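Local coordinates for protein ERPC (Borrelia burgdorferi, PDB 4BXM) that probably binds the host complement regulator factor H as an outer surface lipoprotein of the Lyme disease spirochaete, helping the bacterium evade complement, at residues Leu38-Val42 with Gly53-Gly57; Tyr67-Phe71 with Tyr98-Asp102. Residues are numbered along the deposited sequence.

Contact 1: Leu38-Val42 with Gly53-Gly57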
loop_
_atom_site.group_PDB
_atom_site.type_symbol
_atom_site.label_atom_id
_atom_site.label_comp_id
_atom_site.label_asym_id
_atom_site.label_seq_id
_atom_site.Cartn_x
_atom_site.Cartn_y
_atom_site.Cartn_z
ATOM N N LEU A 38 -4.998 -0.021 -9.933
ATOM C CA LEU A 38 -4.123 -1.210 -9.982
ATOM C C LEU A 38 -4.793 -2.514 -9.524
ATOM O O LEU A 38 -4.716 -3.559 -10.201
ATOM C CB LEU A 38 -2.831 -0.963 -9.208
ATOM C CG LEU A 38 -1.850 -2.146 -9.165
ATOM C CD1 LEU A 38 -1.359 -2.534 -10.554
ATOM C CD2 LEU A 38 -0.688 -1.894 -8.204
ATOM N N GLY A 39 -5.436 -2.479 -8.359
ATOM C CA GLY A 39 -6.065 -3.670 -7.822
ATOM C C GLY A 39 -6.588 -3.392 -6.437
ATOM O O GLY A 39 -7.004 -2.232 -6.088
ATOM N N ASP A 40 -6.556 -4.452 -5.638
ATOM C CA ASP A 40 -6.931 -4.375 -4.254
ATOM C C ASP A 40 -5.745 -4.390 -3.290
ATOM O O ASP A 40 -4.848 -5.178 -3.466
ATOM C CB ASP A 40 -7.782 -5.600 -3.917
ATOM C CG ASP A 40 -9.209 -5.497 -4.499
ATOM O OD1 ASP A 40 -9.642 -4.381 -4.876
ATOM O OD2 ASP A 40 -9.901 -6.515 -4.475
ATOM N N LEU A 41 -5.837 -3.589 -2.224
ATOM C CA LEU A 41 -4.957 -3.710 -1.088
ATOM C C LEU A 41 -5.746 -4.273 0.091
ATOM O O LEU A 41 -6.691 -3.669 0.576
ATOM C CB LEU A 41 -4.270 -2.372 -0.719
ATOM C CG LEU A 41 -3.189 -2.453 0.375
ATOM C CD1 LEU A 41 -1.943 -3.091 -0.148
ATOM C CD2 LEU A 41 -2.820 -1.073 0.901
ATOM N N VAL A 42 -5.301 -5.450 0.546
ATOM C CA VAL A 42 -5.829 -6.138 1.731
ATOM C C VAL A 42 -4.967 -5.746 2.960
ATOM O O VAL A 42 -3.784 -5.957 2.919
ATOM C CB VAL A 42 -5.782 -7.654 1.510
ATOM C CG1 VAL A 42 -6.376 -8.426 2.696
ATOM C CG2 VAL A 42 -6.538 -8.020 0.265
ATOM N N GLY A 53 -1.381 -6.891 1.702
ATOM C CA GLY A 53 -1.183 -7.716 0.543
ATOM C C GLY A 53 -1.886 -7.089 -0.657
ATOM O O GLY A 53 -2.857 -6.366 -0.546
ATOM N N LEU A 54 -1.311 -7.298 -1.802
ATOM C CA LEU A 54 -1.835 -6.762 -3.008
ATOM C C LEU A 54 -2.321 -7.873 -3.906
ATOM O O LEU A 54 -1.619 -8.835 -4.111
ATOM C CB LEU A 54 -0.742 -5.967 -3.713
ATOM C CG LEU A 54 -0.950 -5.326 -5.099
ATOM C CD1 LEU A 54 -1.863 -4.120 -5.010
ATOM C CD2 LEU A 54 0.418 -4.825 -5.651
ATOM N N ASN A 55 -3.519 -7.702 -4.409
ATOM C CA ASN A 55 -4.194 -8.569 -5.342
ATOM C C ASN A 55 -4.390 -7.779 -6.610
ATOM O O ASN A 55 -4.995 -6.754 -6.603
ATOM C CB ASN A 55 -5.535 -8.970 -4.784
ATOM C CG ASN A 55 -5.420 -9.952 -3.669
ATOM O OD1 ASN A 55 -4.476 -10.673 -3.581
ATOM N ND2 ASN A 55 -6.359 -9.951 -2.811
ATOM N N VAL A 56 -3.836 -8.258 -7.692
ATOM C CA VAL A 56 -3.906 -7.540 -8.939
ATOM C C VAL A 56 -4.343 -8.444 -10.047
ATOM O O VAL A 56 -3.739 -9.404 -10.333
ATOM C CB VAL A 56 -2.575 -6.912 -9.327
ATOM C CG1 VAL A 56 -2.678 -6.211 -10.656
ATOM C CG2 VAL A 56 -2.146 -5.922 -8.291
ATOM N N GLY A 57 -5.418 -8.066 -10.679
ATOM C CA GLY A 57 -5.874 -8.742 -11.850
ATOM C C GLY A 57 -6.770 -9.926 -11.691
ATOM O O GLY A 57 -6.998 -10.445 -10.650
HETATM O O HOH W 1 -6.251 -5.787 -10.778
#

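Contact 2: Tyr67-Phe71 with Tyr98-Asp102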
loop_
_atom_site.group_PDB
_atom_site.type_symbol
_atom_site.label_atom_id
_atom_site.label_comp_id
_atom_site.label_asym_id
_atom_site.label_seq_id
_atom_site.Cartn_x
_atom_site.Cartn_y
_atom_site.Cartn_z
ATOM N N TYR A 67 -2.246 -11.834 -9.600
ATOM C CA TYR A 67 -1.093 -11.534 -8.778
ATOM C C TYR A 67 -1.586 -11.300 -7.356
ATOM O O TYR A 67 -2.457 -10.434 -7.118
ATOM C CB TYR A 67 -0.287 -10.326 -9.345
ATOM C CG TYR A 67 0.855 -9.856 -8.395
ATOM C CD1 TYR A 67 0.564 -9.093 -7.250
ATOM C CD2 TYR A 67 2.205 -10.187 -8.636
ATOM C CE1 TYR A 67 1.539 -8.656 -6.392
ATOM C CE2 TYR A 67 3.197 -9.776 -7.752
ATOM C CZ TYR A 67 2.846 -9.026 -6.626
ATOM O OH TYR A 67 3.770 -8.588 -5.752
ATOM N N THR A 68 -1.046 -12.097 -6.438
ATOM C CA THR A 68 -1.319 -11.977 -5.004
ATOM C C THR A 68 -0.038 -12.149 -4.161
ATOM O O THR A 68 0.566 -13.199 -4.210
ATOM C CB THR A 68 -2.326 -13.049 -4.528
ATOM O OG1 THR A 68 -3.579 -12.819 -5.119
ATOM C CG2 THR A 68 -2.553 -12.970 -2.985
ATOM N N ALA A 69 0.316 -11.156 -3.351
ATOM C CA ALA A 69 1.538 -11.191 -2.548
ATOM C C ALA A 69 1.512 -10.101 -1.499
ATOM O O ALA A 69 0.808 -9.104 -1.654
ATOM C CB ALA A 69 2.797 -11.079 -3.409
ATOM N N THR A 70 2.223 -10.338 -0.398
ATOM C CA THR A 70 2.589 -9.295 0.533
ATOM C C THR A 70 3.088 -8.074 -0.230
ATOM O O THR A 70 3.882 -8.203 -1.147
ATOM C CB THR A 70 3.699 -9.759 1.486
ATOM O OG1 THR A 70 3.270 -10.983 2.030
ATOM C CG2 THR A 70 3.800 -8.806 2.708
ATOM N N PHE A 71 2.562 -6.928 0.157
ATOM C CA PHE A 71 2.933 -5.638 -0.355
ATOM C C PHE A 71 3.932 -4.985 0.599
ATOM O O PHE A 71 4.996 -4.620 0.200
ATOM C CB PHE A 71 1.674 -4.780 -0.475
ATOM C CG PHE A 71 1.857 -3.471 -1.187
ATOM C CD1 PHE A 71 2.125 -3.428 -2.554
ATOM C CD2 PHE A 71 1.580 -2.295 -0.547
ATOM C CE1 PHE A 71 2.250 -2.211 -3.246
ATOM C CE2 PHE A 71 1.654 -1.054 -1.215
ATOM C CZ PHE A 71 2.049 -1.021 -2.561
ATOM N N TYR A 98 7.826 -4.972 -0.343
ATOM C CA TYR A 98 8.055 -5.521 -1.678
ATOM C C TYR A 98 7.498 -4.679 -2.788
ATOM O O TYR A 98 8.058 -4.599 -3.882
ATOM C CB TYR A 98 7.388 -6.853 -1.800
ATOM C CG TYR A 98 7.993 -7.849 -0.921
ATOM C CD1 TYR A 98 9.145 -8.514 -1.299
ATOM C CD2 TYR A 98 7.414 -8.142 0.338
ATOM C CE1 TYR A 98 9.733 -9.441 -0.467
ATOM C CE2 TYR A 98 7.999 -9.042 1.173
ATOM C CZ TYR A 98 9.146 -9.708 0.744
ATOM O OH TYR A 98 9.709 -10.627 1.536
ATOM N N GLY A 99 6.308 -4.112 -2.586
ATOM C CA GLY A 99 5.724 -3.341 -3.634
ATOM C C GLY A 99 5.215 -4.241 -4.729
ATOM O O GLY A 99 5.064 -5.462 -4.522
ATOM N N TYR A 100 4.944 -3.645 -5.888
ATOM C CA TYR A 100 4.468 -4.433 -7.076
ATOM C C TYR A 100 5.617 -4.763 -8.058
ATOM O O TYR A 100 6.783 -4.354 -7.842
ATOM C CB TYR A 100 3.260 -3.690 -7.745
ATOM C CG TYR A 100 2.547 -4.424 -8.879
ATOM C CD1 TYR A 100 2.045 -5.683 -8.715
ATOM C CD2 TYR A 100 2.430 -3.835 -10.145
ATOM C CE1 TYR A 100 1.448 -6.390 -9.781
ATOM C CE2 TYR A 100 1.830 -4.511 -11.218
ATOM C CZ TYR A 100 1.348 -5.797 -11.040
ATOM O OH TYR A 100 0.755 -6.484 -12.087
ATOM N N LYS A 101 5.313 -5.523 -9.121
ATOM C CA LYS A 101 6.339 -6.253 -9.917
ATOM C C LYS A 101 7.338 -5.346 -10.626
ATOM O O LYS A 101 8.432 -5.784 -10.909
ATOM C CB LYS A 101 5.680 -7.222 -10.938
ATOM C CG LYS A 101 4.742 -6.522 -11.940
ATOM C CD LYS A 101 4.422 -7.353 -13.199
ATOM C CE LYS A 101 3.541 -6.621 -14.232
ATOM N NZ LYS A 101 3.887 -5.205 -14.556
ATOM N N ASP A 102 6.977 -4.094 -10.875
ATOM C CA ASP A 102 7.876 -3.135 -11.514
ATOM C C ASP A 102 8.937 -2.586 -10.576
ATOM O O ASP A 102 9.831 -1.875 -11.008
ATOM C CB ASP A 102 7.076 -1.886 -11.931
ATOM C CG ASP A 102 6.154 -2.143 -13.086
ATOM O OD1 ASP A 102 6.448 -3.069 -13.886
ATOM O OD2 ASP A 102 5.170 -1.373 -13.198
HETATM O O HOH W 2 3.213 -7.214 -3.635
#

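Contact 1: Leu38-Val42 with Gly53-Gly57
Four backbone hydrogen bonds hold these two antiparallel strands together, in two reciprocal pairs. D40 N donates to N55 O at 2.9 Å and N55 N returns the bond to D40 O at 3.0 Å; two residues on, V42 N reaches G53 O at 2.8 Å and G53 N reaches V42 O at 2.9 Å. L41 and L54 form the non-hydrogen-bonded pair between them, so their backbone polar groups turn outward, where L41 bonds to V24 and L54 N to A69 O. At the other end a water extends the ladder, donating to L38 O at 2.8 Å and accepting from G57 N at a short 2.4 Å. An ideal CB on G39 would clash with N55 O, so glycine suits this close approach. Across the strand's other edge, L38 and G39 both face I26 in a classic beta bulge. On the face with D40 and V42, N55 OD1 is taken by T68 OG1, while V42 CG2 lies 3.6 Å from N55 ND2. L54 shares the opposite face with L41, and L38 CD2 meets L54 CD2 at 4.0 Å; L38 CG packs 3.9 Å from V56 CG2. This hairpin lies mid-sheet, with strand 21-29 beside 35-45 and strand 67-74 beside 50-56; L41 also touches F71 and, on strand 142-148, I147.

Contact 2: Tyr67-Phe71 with Tyr98-Asp102
One carbonyl anchors the loop to the strand: F71 O accepts from both Y98 N at 2.9 Å and G99 N at 3.1 Å. Two successive amides can converge on a single oxygen because the Y98 backbone, with phi/psi of -108°/-40°, turns both the same way; G99 then takes a positive phi of 74°, which favours glycine, as the chain leaves. A water then links strand and loop. It accepts a hydrogen bond from Y67 OH at 2.6 Å and donates to T70 O at 2.8 Å and to G99 O at 2.7 Å, filling the space between the strand and the departing loop; Y67 OH itself stays 3.6 Å from G99 O. Beyond the water, the edge of the Y100 ring points into the face of Y67, a T-shaped pair with centroids 5.0 Å apart and planes at 86°; Y67 CG and Y100 CE1 are 3.8 Å apart. F71 CE1 lies 4.0 Å from Y100 N, and T70 CB sits 4.2 Å from Y98 CD2. Within the loop, K101 NZ and D102 OD1 form a salt bridge at 3.4 Å, its hydrogen bond weak. F71 also meets Y145 edge-to-face. Here an irregular loop, leading to helix 104-108, continues from the pairing of strand 96-97 with 67-74 in the antiparallel sheet of this Borrelia OspE-family protein and lays Y100 against L38, L54, V56 and Y67.

Overall arrangement
From the N terminus, the chain runs along strand 35-45, turns, and returns on 50-56; contact 1 closes that short hairpin loop. The next strand, 67-74, adds to the same sheet: V56 N lies 2.6 Å from Y67 O and L54 N 2.8 Å from A69 O, both probable hydrogen bonds. Contact 2 opens there and closes a longer excursion through helix 79-88 and strands 90-93 and 96-97. The two contacts therefore follow in series, neither enclosing nor crossing the other, with centres about 8 Å apart. Side chains join them too, L54 CD2 to Y100 CD1 and L41 CD1 to F71 CD2, both at 3.6 Å, the first tying loop 98-102 to strand 50-56, the second joining strand 67-74 to 35-45.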